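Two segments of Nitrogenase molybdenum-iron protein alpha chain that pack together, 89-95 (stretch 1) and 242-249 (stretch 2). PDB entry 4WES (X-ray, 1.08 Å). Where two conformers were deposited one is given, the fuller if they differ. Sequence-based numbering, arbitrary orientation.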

ATOM      1  N   PHE A  89      11.535 -20.388  15.431  1.00  7.52           N
ATOM      2  CA  PHE A  89      12.350 -20.250  16.630  1.00  7.93           C
ATOM      3  C   PHE A  89      12.849 -18.812  16.715  1.00  8.01           C
ATOM      4  O   PHE A  89      13.423 -18.277  15.776  1.00  9.21           O
ATOM      5  CB  PHE A  89      13.521 -21.245  16.646  1.00  8.46           C
ATOM      6  CG  PHE A  89      14.303 -21.393  15.362  1.00  7.81           C
ATOM      7  CD1 PHE A  89      15.388 -20.596  15.085  1.00  8.53           C
ATOM      8  CD2 PHE A  89      13.949 -22.367  14.466  1.00  8.16           C
ATOM      9  CE1 PHE A  89      16.119 -20.763  13.913  1.00 10.10           C
ATOM     10  CE2 PHE A  89      14.665 -22.571  13.324  1.00 10.00           C
ATOM     11  CZ  PHE A  89      15.742 -21.773  13.025  1.00  9.69           C
ATOM     12  N   LYS A  90      12.640 -18.170  17.857  1.00  8.18           N
ATOM     13  CA  LYS A  90      13.069 -16.783  18.025  0.53  8.94           C
ATOM     14  C   LYS A  90      14.429 -16.720  18.721  1.00  7.68           C
ATOM     15  O   LYS A  90      14.724 -17.518  19.611  1.00  8.53           O
ATOM     16  CB  LYS A  90      12.024 -15.960  18.772  0.53  9.11           C
ATOM     17  CG  LYS A  90      10.716 -15.730  18.008  0.53  8.97           C
ATOM     18  CD  LYS A  90       9.830 -14.716  18.740  0.53  9.92           C
ATOM     19  CE  LYS A  90       8.574 -14.389  17.952  0.53 11.14           C
ATOM     20  NZ  LYS A  90       7.731 -13.413  18.644  0.53 12.88           N
ATOM     21  N   SER A  91      15.228 -15.756  18.303  1.00  8.25           N
ATOM     22  CA  SER A  91      16.592 -15.565  18.821  1.00  8.41           C
ATOM     23  C   SER A  91      16.879 -14.105  19.024  1.00  8.49           C
ATOM     24  O   SER A  91      16.394 -13.244  18.282  1.00  9.66           O
ATOM     25  CB  SER A  91      17.635 -16.113  17.843  1.00  9.53           C
ATOM     26  OG  SER A  91      17.414 -17.488  17.591  1.00 10.67           O
ATOM     27  N   LYS A  92      17.710 -13.808  20.020  1.00  9.67           N
ATOM     28  CA  LYS A  92      18.201 -12.465  20.182  1.00 10.41           C
ATOM     29  C   LYS A  92      19.698 -12.527  20.531  1.00  9.41           C
ATOM     30  O   LYS A  92      20.169 -13.534  21.058  1.00 10.78           O
ATOM     31  CB  LYS A  92      17.416 -11.709  21.222  1.00 12.84           C
ATOM     32  CG  LYS A  92      17.488 -12.284  22.560  1.00 13.63           C
ATOM     33  CD  LYS A  92      16.445 -11.646  23.538  1.00 16.46           C
ATOM     34  CE  LYS A  92      16.469 -12.325  24.890  1.00 21.04           C
ATOM     35  NZ  LYS A  92      17.811 -12.196  25.534  1.00 32.84           N
ATOM     36  N   PRO A  93      20.452 -11.469  20.235  1.00  9.68           N
ATOM     37  CA  PRO A  93      21.857 -11.481  20.610  1.00 10.94           C
ATOM     38  C   PRO A  93      22.026 -11.715  22.114  1.00 10.69           C
ATOM     39  O   PRO A  93      21.395 -11.043  22.920  1.00 12.29           O
ATOM     40  CB  PRO A  93      22.318 -10.089  20.241  1.00 13.44           C
ATOM     41  CG  PRO A  93      21.345  -9.575  19.301  1.00 15.33           C
ATOM     42  CD  PRO A  93      20.051 -10.231  19.577  1.00 11.47           C
ATOM     43  N   GLU A  94      22.879 -12.660  22.476  1.00 10.45           N
ATOM     44  CA  GLU A  94      23.042 -12.983  23.887  1.00 11.98           C
ATOM     45  C   GLU A  94      23.618 -11.766  24.613  1.00 12.92           C
ATOM     46  O   GLU A  94      24.564 -11.153  24.136  1.00 13.86           O
ATOM     47  CB  GLU A  94      23.946 -14.191  24.093  1.00 12.07           C
ATOM     48  CG  GLU A  94      23.897 -14.789  25.499  1.00 13.01           C
ATOM     49  CD  GLU A  94      22.592 -15.494  25.860  1.00 13.35           C
ATOM     50  OE1 GLU A  94      21.771 -15.781  24.966  1.00 12.33           O
ATOM     51  OE2 GLU A  94      22.413 -15.820  27.072  1.00 18.23           O
ATOM     52  N   ASN A  95      23.019 -11.396  25.742  1.00 14.64           N
ATOM     53  CA  ASN A  95      23.457 -10.232  26.509  1.00 17.08           C
ATOM     54  C   ASN A  95      23.398  -8.954  25.696  1.00 16.26           C
ATOM     55  O   ASN A  95      24.017  -7.957  26.070  1.00 20.35           O
ATOM     56  CB  ASN A  95      24.885 -10.423  27.100  1.00 21.77           C
ATOM     57  CG  ASN A  95      24.988 -11.667  27.925  1.00 31.70           C
ATOM     58  OD1 ASN A  95      25.840 -12.542  27.698  1.00 54.09           O
ATOM     59  ND2 ASN A  95      24.078 -11.790  28.854  1.00 31.05           N
ATOM     60  N   GLY A 242      16.053 -23.674  21.919  1.00  8.01           N
ATOM     61  CA  GLY A 242      15.478 -22.371  21.641  1.00  8.53           C
ATOM     62  C   GLY A 242      16.268 -21.215  22.253  1.00  8.31           C
ATOM     63  O   GLY A 242      16.574 -21.215  23.450  1.00  9.11           O
ATOM     64  N   ASP A 243      16.617 -20.259  21.383  1.00  8.16           N
ATOM     65  CA  ASP A 243      17.444 -19.121  21.731  1.00  8.06           C
ATOM     66  C   ASP A 243      18.795 -19.510  22.330  1.00  8.32           C
ATOM     67  O   ASP A 243      19.405 -18.679  23.011  1.00  9.19           O
ATOM     68  CB  ASP A 243      16.696 -18.138  22.661  1.00  9.03           C
ATOM     69  CG  ASP A 243      17.379 -16.782  22.752  1.00  8.86           C
ATOM     70  OD1 ASP A 243      17.910 -16.285  21.739  1.00  9.15           O
ATOM     71  OD2 ASP A 243      17.418 -16.205  23.880  1.00 10.51           O
ATOM     72  N   ALA A 244      19.296 -20.709  22.055  1.00  8.73           N
ATOM     73  CA  ALA A 244      20.523 -21.166  22.680  1.00  8.96           C
ATOM     74  C   ALA A 244      21.754 -20.562  22.050  1.00  9.11           C
ATOM     75  O   ALA A 244      21.844 -20.380  20.840  1.00  9.75           O
ATOM     76  CB  ALA A 244      20.636 -22.682  22.571  1.00  9.45           C
ATOM     77  N   THR A 245      22.752 -20.315  22.907  1.00  9.08           N
ATOM     78  CA  THR A 245      24.116 -20.179  22.445  1.00  8.83           C
ATOM     79  C   THR A 245      24.786 -21.542  22.422  1.00  8.99           C
ATOM     80  O   THR A 245      24.437 -22.460  23.199  1.00  9.84           O
ATOM     81  CB  THR A 245      24.950 -19.253  23.348  1.00 10.21           C
ATOM     82  OG1 THR A 245      25.035 -19.846  24.640  1.00 10.81           O
ATOM     83  CG2 THR A 245      24.350 -17.873  23.391  1.00 10.87           C
ATOM     84  N   TYR A 246      25.813 -21.654  21.583  1.00  9.17           N
ATOM     85  CA  TYR A 246      26.618 -22.862  21.554  1.00  9.93           C
ATOM     86  C   TYR A 246      27.206 -23.173  22.926  1.00 10.03           C
ATOM     87  O   TYR A 246      27.202 -24.320  23.402  1.00 10.11           O
ATOM     88  CB  TYR A 246      27.707 -22.689  20.488  1.00  9.99           C
ATOM     89  CG  TYR A 246      28.575 -23.888  20.284  1.00  9.65           C
ATOM     90  CD1 TYR A 246      28.136 -24.972  19.544  1.00 10.22           C
ATOM     91  CD2 TYR A 246      29.875 -23.939  20.817  1.00 10.92           C
ATOM     92  CE1 TYR A 246      28.918 -26.072  19.327  1.00 10.95           C
ATOM     93  CE2 TYR A 246      30.670 -25.044  20.581  1.00 10.49           C
ATOM     94  CZ  TYR A 246      30.209 -26.109  19.854  1.00 10.68           C
ATOM     95  OH  TYR A 246      31.004 -27.199  19.662  1.00 11.58           O
ATOM     96  N   GLU A 247      27.722 -22.138  23.606  1.00 10.03           N
ATOM     97  CA  GLU A 247      28.337 -22.328  24.913  1.00 11.47           C
ATOM     98  C   GLU A 247      27.338 -22.860  25.931  1.00 10.59           C
ATOM     99  O   GLU A 247      27.698 -23.682  26.788  1.00 11.22           O
ATOM    100  CB  GLU A 247      28.963 -21.020  25.356  1.00 13.36           C
ATOM    101  CG  GLU A 247      29.617 -21.076  26.731  1.00 20.83           C
ATOM    102  CD  GLU A 247      30.253 -19.756  27.050  1.00 39.57           C
ATOM    103  OE1 GLU A 247      29.740 -19.078  27.962  1.00 51.89           O
ATOM    104  OE2 GLU A 247      31.252 -19.407  26.387  1.00 68.58           O
ATOM    105  N   LYS A 248      26.090 -22.415  25.875  1.00 10.30           N
ATOM    106  CA  LYS A 248      25.108 -22.954  26.816  1.00 11.21           C
ATOM    107  C   LYS A 248      24.881 -24.434  26.571  1.00 10.89           C
ATOM    108  O   LYS A 248      24.711 -25.218  27.521  1.00 11.77           O
ATOM    109  CB  LYS A 248      23.797 -22.157  26.813  1.00 11.82           C
ATOM    110  CG  LYS A 248      24.006 -20.866  27.589  1.00 14.47           C
ATOM    111  CD  LYS A 248      23.014 -19.766  27.445  1.00 20.45           C
ATOM    112  CE  LYS A 248      21.727 -20.101  28.079  1.00 18.14           C
ATOM    113  NZ  LYS A 248      20.711 -18.961  28.073  1.00 13.67           N
ATOM    114  N   VAL A 249      24.826 -24.863  25.302  1.00 10.07           N
ATOM    115  CA  VAL A 249      24.702 -26.277  25.053  1.00 10.49           C
ATOM    116  C   VAL A 249      25.934 -27.036  25.571  1.00 10.17           C
ATOM    117  O   VAL A 249      25.813 -28.117  26.164  1.00 11.10           O
ATOM    118  CB  VAL A 249      24.427 -26.556  23.564  1.00 10.67           C
ATOM    119  CG1 VAL A 249      24.207 -28.029  23.319  1.00 11.72           C
ATOM    120  CG2 VAL A 249      23.211 -25.758  23.061  1.00 10.94           C
TER
HETATM  121  O   HOH W   1      16.610 -20.032  18.591  1.00  9.35           O
HETATM  122  O   HOH W   2      19.175 -14.272  24.662  1.00 15.32           O
HETATM  123  O   HOH W   3      20.792 -18.340  25.397  1.00 13.78           O

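Stretch 1 has no regular helix or strand, and stretch 2 is loop or turn until its helix begins at Tyr246. The backbones lie closest at Ser91 and Asp243, whose CA atoms are 4.7 Å apart; by Glu94 and Thr245 the CA separation has widened to 7.4 Å, and there the contact is carried by the Glu94 and Lys248 side chains and by water. The two stretches together bury 314 Å², with Asp243 and Glu94 contributing most.

Phe89 starts with its CA-to-CB bond toward stretch 2, but its ring leads away and makes no contact. Lys90 likewise sends its extended side chain away and meets the partner through its backbone, Lys90 O lying 3.7 Å from Asp243 CB. At Ser91, chi1 is m, and water 1 links the segments: it donates to Ser91 OG (2.8 Å) and accepts from Asp243 N (2.8 Å).

The one direct hydrogen bond between the stretches follows. Lys92 N donates to Asp243 OD1 at 3.0 Å with an N-H...acceptor angle of 158°, so a carboxylate on a t rotamer satisfies a backbone amide. The other oxygen, Asp243 OD2, is 4.4 Å from Lys92 NZ, beyond a salt bridge; water 2 fills the space, accepting from Lys92 NZ (2.6 Å) and donating to Asp243 OD2 (2.7 Å) and Glu94 OE1 (3.0 Å). It thus donates a hydrogen bond to each acid where Glu94 OE1 and Asp243 OD2, of like charge, approach to 4.5 Å.

Pro93 points away, whereas Glu94 points toward stretch 2. Glu94 OE1 lies 3.7 Å from Thr245 CG2, and Glu94 OE2 forms a long salt bridge with Lys248 NZ (3.7 Å). Water 3 reinforces that pairing, accepting from Lys248 NZ (2.7 Å) while donating to Glu94 OE1 and Asp243 O (both 2.8 Å). Thr245 OG1 meanwhile caps the helix by accepting from Lys248 N at 3.0 Å.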